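Synaptonemal complex protein 2 (Mus musculus, PDB 5IWZ) is a major component of the axial and lateral elements of the synaptonemal complex, needed for meiotic chromosome synapsis and for insertion of SYCP3. Local coordinates at residues R7-L10 with Q11-E14; A124-N127 with M128-L132; Q236-A239 with Y240-S244. All blocks are in the same frame, centred on the assembly; numbering follows the deposited sequence.

Contact 1: residues R7-L10 with Q11-E14; sequences RPDL and QQLE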
loop_
_atom_site.group_PDB
_atom_site.type_symbol
_atom_site.label_atom_id
_atom_site.label_comp_id
_atom_site.label_asym_id
_atom_site.label_seq_id
_atom_site.Cartn_x
_atom_site.Cartn_y
_atom_site.Cartn_z
ATOM N N ARG A 7 -19.740 7.820 -31.060
ATOM C CA ARG A 7 -20.059 7.960 -29.648
ATOM C C ARG A 7 -19.932 6.608 -28.954
ATOM O O ARG A 7 -20.494 5.617 -29.435
ATOM C CB ARG A 7 -21.467 8.507 -29.469
ATOM N N PRO A 8 -19.198 6.530 -27.849
ATOM C CA PRO A 8 -19.100 5.263 -27.113
ATOM C C PRO A 8 -20.412 4.956 -26.412
ATOM O O PRO A 8 -21.117 5.861 -25.964
ATOM C CB PRO A 8 -17.978 5.521 -26.097
ATOM C CG PRO A 8 -17.434 6.924 -26.400
ATOM C CD PRO A 8 -18.503 7.635 -27.170
ATOM N N ASP A 9 -20.741 3.669 -26.311
ATOM C CA ASP A 9 -22.008 3.238 -25.715
ATOM C C ASP A 9 -21.743 2.295 -24.545
ATOM O O ASP A 9 -21.326 1.148 -24.751
ATOM C CB ASP A 9 -22.899 2.563 -26.755
ATOM C CG ASP A 9 -24.310 2.282 -26.232
ATOM O OD1 ASP A 9 -25.119 1.684 -26.975
ATOM O OD2 ASP A 9 -24.612 2.664 -25.076
ATOM N N LEU A 10 -22.033 2.762 -23.322
ATOM C CA LEU A 10 -21.826 1.926 -22.137
ATOM C C LEU A 10 -22.617 0.627 -22.207
ATOM O O LEU A 10 -22.141 -0.412 -21.731
ATOM C CB LEU A 10 -22.199 2.683 -20.869
ATOM C CG LEU A 10 -21.165 3.718 -20.451
ATOM C CD1 LEU A 10 -21.755 4.601 -19.382
ATOM C CD2 LEU A 10 -19.901 3.036 -19.951
ATOM N N GLN A 11 -23.813 0.656 -22.800
ATOM C CA GLN A 11 -24.610 -0.558 -22.939
ATOM C C GLN A 11 -23.897 -1.637 -23.741
ATOM O O GLN A 11 -24.340 -2.791 -23.733
ATOM C CB GLN A 11 -25.948 -0.224 -23.603
ATOM C CG GLN A 11 -26.749 0.827 -22.865
ATOM C CD GLN A 11 -27.947 1.294 -23.663
ATOM O OE1 GLN A 11 -29.080 1.264 -23.179
ATOM N NE2 GLN A 11 -27.703 1.723 -24.903
ATOM N N GLN A 12 -22.811 -1.284 -24.422
ATOM C CA GLN A 12 -22.031 -2.176 -25.263
ATOM C C GLN A 12 -20.815 -2.744 -24.549
ATOM O O GLN A 12 -19.930 -3.297 -25.215
ATOM C CB GLN A 12 -21.573 -1.425 -26.511
ATOM C CG GLN A 12 -22.696 -0.829 -27.295
ATOM C CD GLN A 12 -23.174 -1.765 -28.363
ATOM O OE1 GLN A 12 -22.742 -1.680 -29.516
ATOM N NE2 GLN A 12 -24.061 -2.682 -27.990
ATOM N N LEU A 13 -20.747 -2.607 -23.220
ATOM C CA LEU A 13 -19.595 -3.069 -22.450
ATOM C C LEU A 13 -19.181 -4.481 -22.830
ATOM O O LEU A 13 -17.997 -4.746 -23.058
ATOM C CB LEU A 13 -19.890 -3.003 -20.947
ATOM C CG LEU A 13 -18.750 -3.482 -20.030
ATOM C CD1 LEU A 13 -17.487 -2.639 -20.209
ATOM C CD2 LEU A 13 -19.160 -3.508 -18.540
ATOM N N GLU A 14 -20.139 -5.416 -22.883
ATOM C CA GLU A 14 -19.759 -6.794 -23.181
ATOM C C GLU A 14 -19.205 -6.913 -24.597
ATOM O O GLU A 14 -18.230 -7.643 -24.828
ATOM C CB GLU A 14 -20.935 -7.748 -22.971
ATOM C CG GLU A 14 -20.555 -9.197 -23.258
ATOM C CD GLU A 14 -21.486 -10.232 -22.614
ATOM O OE1 GLU A 14 -22.412 -9.853 -21.866
ATOM O OE2 GLU A 14 -21.272 -11.440 -22.857
#
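Gln11 is held to Asp9 twice, through its backbone and through its amide. Its backbone N lies 3.1 Å from Asp9 OD2, well above the carboxylate plane, while its side-chain NE2 reaches the syn lone pair of the same OD2 at 3.2 Å and, weakly, OD1. Two N-H groups thus grip one oxygen. Asp9 can face both because its CG stands anti to the backbone N (chi1 -171°), which throws the carboxylate forward over the turn; a short acid suits the place, since its carboxylate can reach the N-H two residues on. Next, Gln12 N bonds Asp9 O at 2.9 Å, and Gln12 CG rests 3.4 Å from Asp9 CB, the chain bending at chi2 and bringing its amide within 30° of parallel to the carboxylate.

The OD2 to Gln11 N bond makes this an Asx turn, leading into helix 13-23 of the armadillo-repeat-like region, with Gln12 as N-cap. Leu13 N then donates to Leu10 O at 3.0 Å. Both leucines are buried: Leu10 packs on Ile35 and Ile37, Leu13 on Leu29 and Leu32 of helix 27-32. Glu14 turns elsewhere, bridging to Lys52 NZ and accepting from Ser46 N.

Contact 2: residues A124-N127 with M128-L132; sequences AVMN and MIEDL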
loop_
_atom_site.group_PDB
_atom_site.type_symbol
_atom_site.label_atom_id
_atom_site.label_comp_id
_atom_site.label_asym_id
_atom_site.label_seq_id
_atom_site.Cartn_x
_atom_site.Cartn_y
_atom_site.Cartn_z
ATOM N N ALA A 124 3.710 0.819 -13.482
ATOM C CA ALA A 124 2.541 0.221 -14.111
ATOM C C ALA A 124 2.056 -0.972 -13.300
ATOM O O ALA A 124 0.846 -1.158 -13.117
ATOM C CB ALA A 124 2.867 -0.197 -15.541
ATOM N N VAL A 125 2.992 -1.781 -12.789
ATOM C CA VAL A 125 2.638 -2.899 -11.915
ATOM C C VAL A 125 2.004 -2.392 -10.632
ATOM O O VAL A 125 1.045 -2.979 -10.119
ATOM C CB VAL A 125 3.874 -3.763 -11.608
ATOM C CG1 VAL A 125 3.559 -4.752 -10.483
ATOM C CG2 VAL A 125 4.340 -4.483 -12.849
ATOM N N MET A 126 2.543 -1.302 -10.087
ATOM C CA MET A 126 1.970 -0.693 -8.894
ATOM C C MET A 126 0.510 -0.325 -9.119
ATOM O O MET A 126 -0.360 -0.650 -8.303
ATOM C CB MET A 126 2.788 0.545 -8.519
ATOM C CG MET A 126 2.212 1.376 -7.391
ATOM S SD MET A 126 2.268 0.512 -5.807
ATOM C CE MET A 126 0.533 0.227 -5.511
ATOM N N ASN A 127 0.228 0.361 -10.227
ATOM C CA ASN A 127 -1.141 0.762 -10.534
ATOM C C ASN A 127 -2.031 -0.455 -10.771
ATOM O O ASN A 127 -3.199 -0.459 -10.380
ATOM C CB ASN A 127 -1.158 1.670 -11.762
ATOM C CG ASN A 127 -0.337 2.946 -11.572
ATOM O OD1 ASN A 127 -0.179 3.441 -10.453
ATOM N ND2 ASN A 127 0.187 3.482 -12.676
ATOM N N MET A 128 -1.492 -1.495 -11.407
ATOM C CA MET A 128 -2.301 -2.672 -11.727
ATOM C C MET A 128 -2.790 -3.348 -10.460
ATOM O O MET A 128 -3.971 -3.697 -10.342
ATOM C CB MET A 128 -1.500 -3.656 -12.584
ATOM C CG MET A 128 -2.309 -4.920 -12.972
ATOM S SD MET A 128 -1.298 -6.188 -13.750
ATOM C CE MET A 128 -0.671 -7.125 -12.353
ATOM N N ILE A 129 -1.892 -3.517 -9.484
ATOM C CA ILE A 129 -2.258 -4.158 -8.223
ATOM C C ILE A 129 -3.211 -3.273 -7.428
ATOM O O ILE A 129 -4.128 -3.758 -6.751
ATOM C CB ILE A 129 -0.977 -4.479 -7.424
ATOM C CG1 ILE A 129 -0.235 -5.649 -8.070
ATOM C CG2 ILE A 129 -1.292 -4.748 -5.963
ATOM C CD1 ILE A 129 -1.113 -6.875 -8.262
ATOM N N GLU A 130 -2.979 -1.963 -7.450
ATOM C CA GLU A 130 -3.916 -1.048 -6.815
ATOM C C GLU A 130 -5.295 -1.155 -7.459
ATOM O O GLU A 130 -6.319 -1.203 -6.760
ATOM C CB GLU A 130 -3.364 0.371 -6.918
ATOM C CG GLU A 130 -4.104 1.410 -6.137
ATOM C CD GLU A 130 -3.607 2.803 -6.476
ATOM O OE1 GLU A 130 -2.461 2.926 -6.998
ATOM O OE2 GLU A 130 -4.369 3.766 -6.233
ATOM N N ASP A 131 -5.343 -1.224 -8.798
ATOM C CA ASP A 131 -6.622 -1.414 -9.488
ATOM C C ASP A 131 -7.278 -2.734 -9.102
ATOM O O ASP A 131 -8.511 -2.819 -8.984
ATOM C CB ASP A 131 -6.413 -1.363 -11.000
ATOM C CG ASP A 131 -5.975 0.011 -11.482
ATOM O OD1 ASP A 131 -6.342 1.017 -10.823
ATOM O OD2 ASP A 131 -5.251 0.075 -12.503
ATOM N N LEU A 132 -6.476 -3.784 -8.937
ATOM C CA LEU A 132 -7.032 -5.073 -8.527
ATOM C C LEU A 132 -7.660 -4.981 -7.135
ATOM O O LEU A 132 -8.794 -5.429 -6.919
ATOM C CB LEU A 132 -5.937 -6.136 -8.569
ATOM C CG LEU A 132 -6.347 -7.578 -8.251
ATOM C CD1 LEU A 132 -7.067 -8.200 -9.418
ATOM C CD2 LEU A 132 -5.138 -8.401 -7.912
#
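Four successive i to i+4 backbone bonds join residues 124-127 to 128-131, from Met128 N to Ala124 O at 2.9 Å through to Asp131 N to Asn127 O at 2.8 Å. This is regular alpha-helix, about two and a half turns of helix 123-141 in the armadillo-repeat-like domain, an alpha-helical repeat fold; this helix packs on helices 66-79, 99-108, 111-115 and 169-185.

The residue types divide by the side of the helix they occupy. Val125, Met128, Ile129 and Leu132 are buried. Val125 meets Ile171 of helix 169-185 and Ile113, Ile129 meets Ile114, Met128 lies on Ile66 and Ser70 of helix 66-79, and Leu132 touches Met103 and Phe107 of helix 99-108. Branched and flexible apolar chains suit these interhelical seams. Ala124, small and partly exposed, sits beside Ile66.

Met126 begins by leading off from the next turn, but it bends at chi2 (68°) and again at chi3, and this double bend carries its methyl CE back alongside Glu130 CB, 4.1 Å away. The two chains cross at a slant, and both also touch Glu174 of helix 169-185. Glu130 itself is extended, its CG anti to the backbone N, and runs outward, setting the carboxylate beside the Asn127 amide. There OD1 of Asn127 and OE1 of Glu130 stay 4.2 Å apart, both oxygens, with amide and carboxylate planes turned 66° to each other.

Asp131 folds the other way: with CG beside its own backbone N (chi1 -66°), the carboxylate lies back over the preceding turn. It finds its polar partner in Ser70 OG, which bonds OD2, even though that same OD2 lies only 3.0 Å from the backbone O of Asn127, an acceptor like itself.

Contact 3: residues Q236-A239 with Y240-S244; sequences QELA and YEWFS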
loop_
_atom_site.group_PDB
_atom_site.type_symbol
_atom_site.label_atom_id
_atom_site.label_comp_id
_atom_site.label_asym_id
_atom_site.label_seq_id
_atom_site.Cartn_x
_atom_site.Cartn_y
_atom_site.Cartn_z
ATOM N N GLN A 236 -0.707 -10.943 25.197
ATOM C CA GLN A 236 0.141 -11.132 26.370
ATOM C C GLN A 236 0.921 -12.436 26.292
ATOM O O GLN A 236 2.006 -12.547 26.877
ATOM C CB GLN A 236 -0.697 -11.084 27.650
ATOM C CG GLN A 236 -1.275 -9.714 27.952
ATOM C CD GLN A 236 -0.210 -8.632 27.939
ATOM O OE1 GLN A 236 0.766 -8.698 28.689
ATOM N NE2 GLN A 236 -0.383 -7.637 27.068
ATOM N N GLU A 237 0.382 -13.436 25.600
ATOM C CA GLU A 237 1.080 -14.693 25.358
ATOM C C GLU A 237 1.769 -14.723 24.005
ATOM O O GLU A 237 2.895 -15.226 23.900
ATOM C CB GLU A 237 0.111 -15.874 25.443
ATOM C CG GLU A 237 0.779 -17.217 25.198
ATOM C CD GLU A 237 -0.122 -18.402 25.533
ATOM O OE1 GLU A 237 0.169 -19.525 25.066
ATOM O OE2 GLU A 237 -1.117 -18.215 26.265
ATOM N N LEU A 238 1.107 -14.176 22.974
ATOM C CA LEU A 238 1.633 -14.224 21.614
ATOM C C LEU A 238 2.877 -13.366 21.456
ATOM O O LEU A 238 3.717 -13.656 20.598
ATOM C CB LEU A 238 0.553 -13.775 20.625
ATOM C CG LEU A 238 -0.620 -14.769 20.570
ATOM C CD1 LEU A 238 -1.893 -14.138 20.009
ATOM C CD2 LEU A 238 -0.232 -15.997 19.759
ATOM N N ALA A 239 3.003 -12.302 22.254
ATOM C CA ALA A 239 4.206 -11.477 22.194
ATOM C C ALA A 239 5.460 -12.318 22.390
ATOM O O ALA A 239 6.471 -12.113 21.705
ATOM C CB ALA A 239 4.145 -10.369 23.248
ATOM N N TYR A 240 5.406 -13.283 23.311
ATOM C CA TYR A 240 6.571 -14.099 23.613
ATOM C C TYR A 240 6.791 -15.226 22.610
ATOM O O TYR A 240 7.891 -15.783 22.566
ATOM C CB TYR A 240 6.452 -14.638 25.044
ATOM C CG TYR A 240 6.465 -13.490 26.039
ATOM C CD1 TYR A 240 7.643 -12.803 26.310
ATOM C CD2 TYR A 240 5.299 -13.063 26.662
ATOM C CE1 TYR A 240 7.666 -11.730 27.189
ATOM C CE2 TYR A 240 5.307 -11.999 27.551
ATOM C CZ TYR A 240 6.497 -11.333 27.812
ATOM O OH TYR A 240 6.511 -10.270 28.689
ATOM N N GLU A 241 5.787 -15.568 21.805
ATOM C CA GLU A 241 5.996 -16.484 20.687
ATOM C C GLU A 241 6.508 -15.753 19.452
ATOM O O GLU A 241 7.342 -16.286 18.714
ATOM C CB GLU A 241 4.693 -17.206 20.342
ATOM C CG GLU A 241 3.993 -17.797 21.542
ATOM C CD GLU A 241 3.170 -19.010 21.178
ATOM O OE1 GLU A 241 3.759 -20.102 21.037
ATOM O OE2 GLU A 241 1.940 -18.871 21.019
ATOM N N TRP A 242 6.030 -14.528 19.235
ATOM C CA TRP A 242 6.349 -13.773 18.028
ATOM C C TRP A 242 7.730 -13.115 18.072
ATOM O O TRP A 242 8.327 -12.883 17.015
ATOM C CB TRP A 242 5.275 -12.713 17.797
ATOM C CG TRP A 242 3.954 -13.286 17.389
ATOM C CD1 TRP A 242 3.713 -14.556 16.933
ATOM C CD2 TRP A 242 2.685 -12.613 17.387
ATOM N NE1 TRP A 242 2.370 -14.713 16.655
ATOM C CE2 TRP A 242 1.720 -13.537 16.925
ATOM C CE3 TRP A 242 2.268 -11.328 17.745
ATOM C CZ2 TRP A 242 0.372 -13.211 16.808
ATOM C CZ3 TRP A 242 0.923 -11.005 17.615
ATOM C CH2 TRP A 242 -0.004 -11.941 17.149
ATOM N N PHE A 243 8.265 -12.810 19.256
ATOM C CA PHE A 243 9.508 -12.047 19.350
ATOM C C PHE A 243 10.485 -12.754 20.281
ATOM O O PHE A 243 10.266 -12.812 21.496
ATOM C CB PHE A 243 9.228 -10.616 19.809
ATOM C CG PHE A 243 8.237 -9.878 18.939
ATOM C CD1 PHE A 243 8.596 -9.435 17.673
ATOM C CD2 PHE A 243 6.951 -9.618 19.390
ATOM C CE1 PHE A 243 7.686 -8.746 16.873
ATOM C CE2 PHE A 243 6.044 -8.929 18.600
ATOM C CZ PHE A 243 6.412 -8.493 17.332
ATOM N N SER A 244 11.574 -13.275 19.702
ATOM C CA SER A 244 12.569 -14.015 20.474
ATOM C C SER A 244 13.193 -13.152 21.568
ATOM O O SER A 244 13.508 -13.653 22.655
ATOM C CB SER A 244 13.659 -14.556 19.546
ATOM O OG SER A 244 13.132 -15.424 18.558
#
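Leu238 packs over the face of Trp242 one turn on, in the last turns of helix 232-242, part of the mostly helical array that precedes the beta-rich part of this chain. The apolar contact is a CH-pi interaction: Leu238 CB stands over the centre of the six-membered ring, 3.8 Å from its centroid and only 7° off the ring normal, while CD1 reaches on to CZ2 and CH2. In Trp242, chi1 of -70° folds the indole back along the helix, and chi2 of -16° turns its face to Leu238. A broad ring suits this buried place, since it also covers Thr230 and meets Met203 and Ser204 of helix 197-212. Phe243, likewise buried, turns its ring to Phe252 of helix 246-253 and to Ile210 and Leu211, and Ala239, with only a methyl to place, fits beside Phe252.

The backbone bonding is uneven. Tyr240 N and Glu241 N reach three residues back, the second weakly; i+4 bonds then return at Trp242 (2.8 Å from its N to Leu238 O) and Phe243, where the helix ends. Leu238 O accepts from both Glu241 N and Trp242 N, and lies over a face of the indole, 3.2 Å from Trp242 CG.

Among the charged chains, Glu237 and Glu241 are both exposed, which suits acids whose carboxylates approach to 4.5 Å between Glu237 OE1 and Glu241 OE2; solvent would probably soften that repulsion. Glu241 OE2 also brushes Leu238 CD2.

Tyr240 lies at the surface with its hydroxyl bonded to Asn250 OD1, and Gln236 sends NE2 to Lys253 O, so both polar ends tie to helix 246-253. The tyrosine ring edge meets the preceding turn, CD2 lying 3.3 Å from Gln236 O.

How the contacts relate
The three contacts follow one another along the chain without overlap. Contact 1 opens helix 13-23, contact 2 lies within helix 123-141, and contact 3 closes helix 232-242. They share no secondary-structure element and do not touch. The centres of contacts 1 and 2 are about 24 Å apart, those of contacts 2 and 3 about 35 Å, and those of 1 and 3 about 56 Å, on opposite sides of the chain's centre. Contact 2 lies about 10 Å from that centre. The chain is the N-terminal part of the longer SYCP2, a helical armadillo-like region followed by an Spt16M-like one, so the contacts report on local helix structure in that part alone.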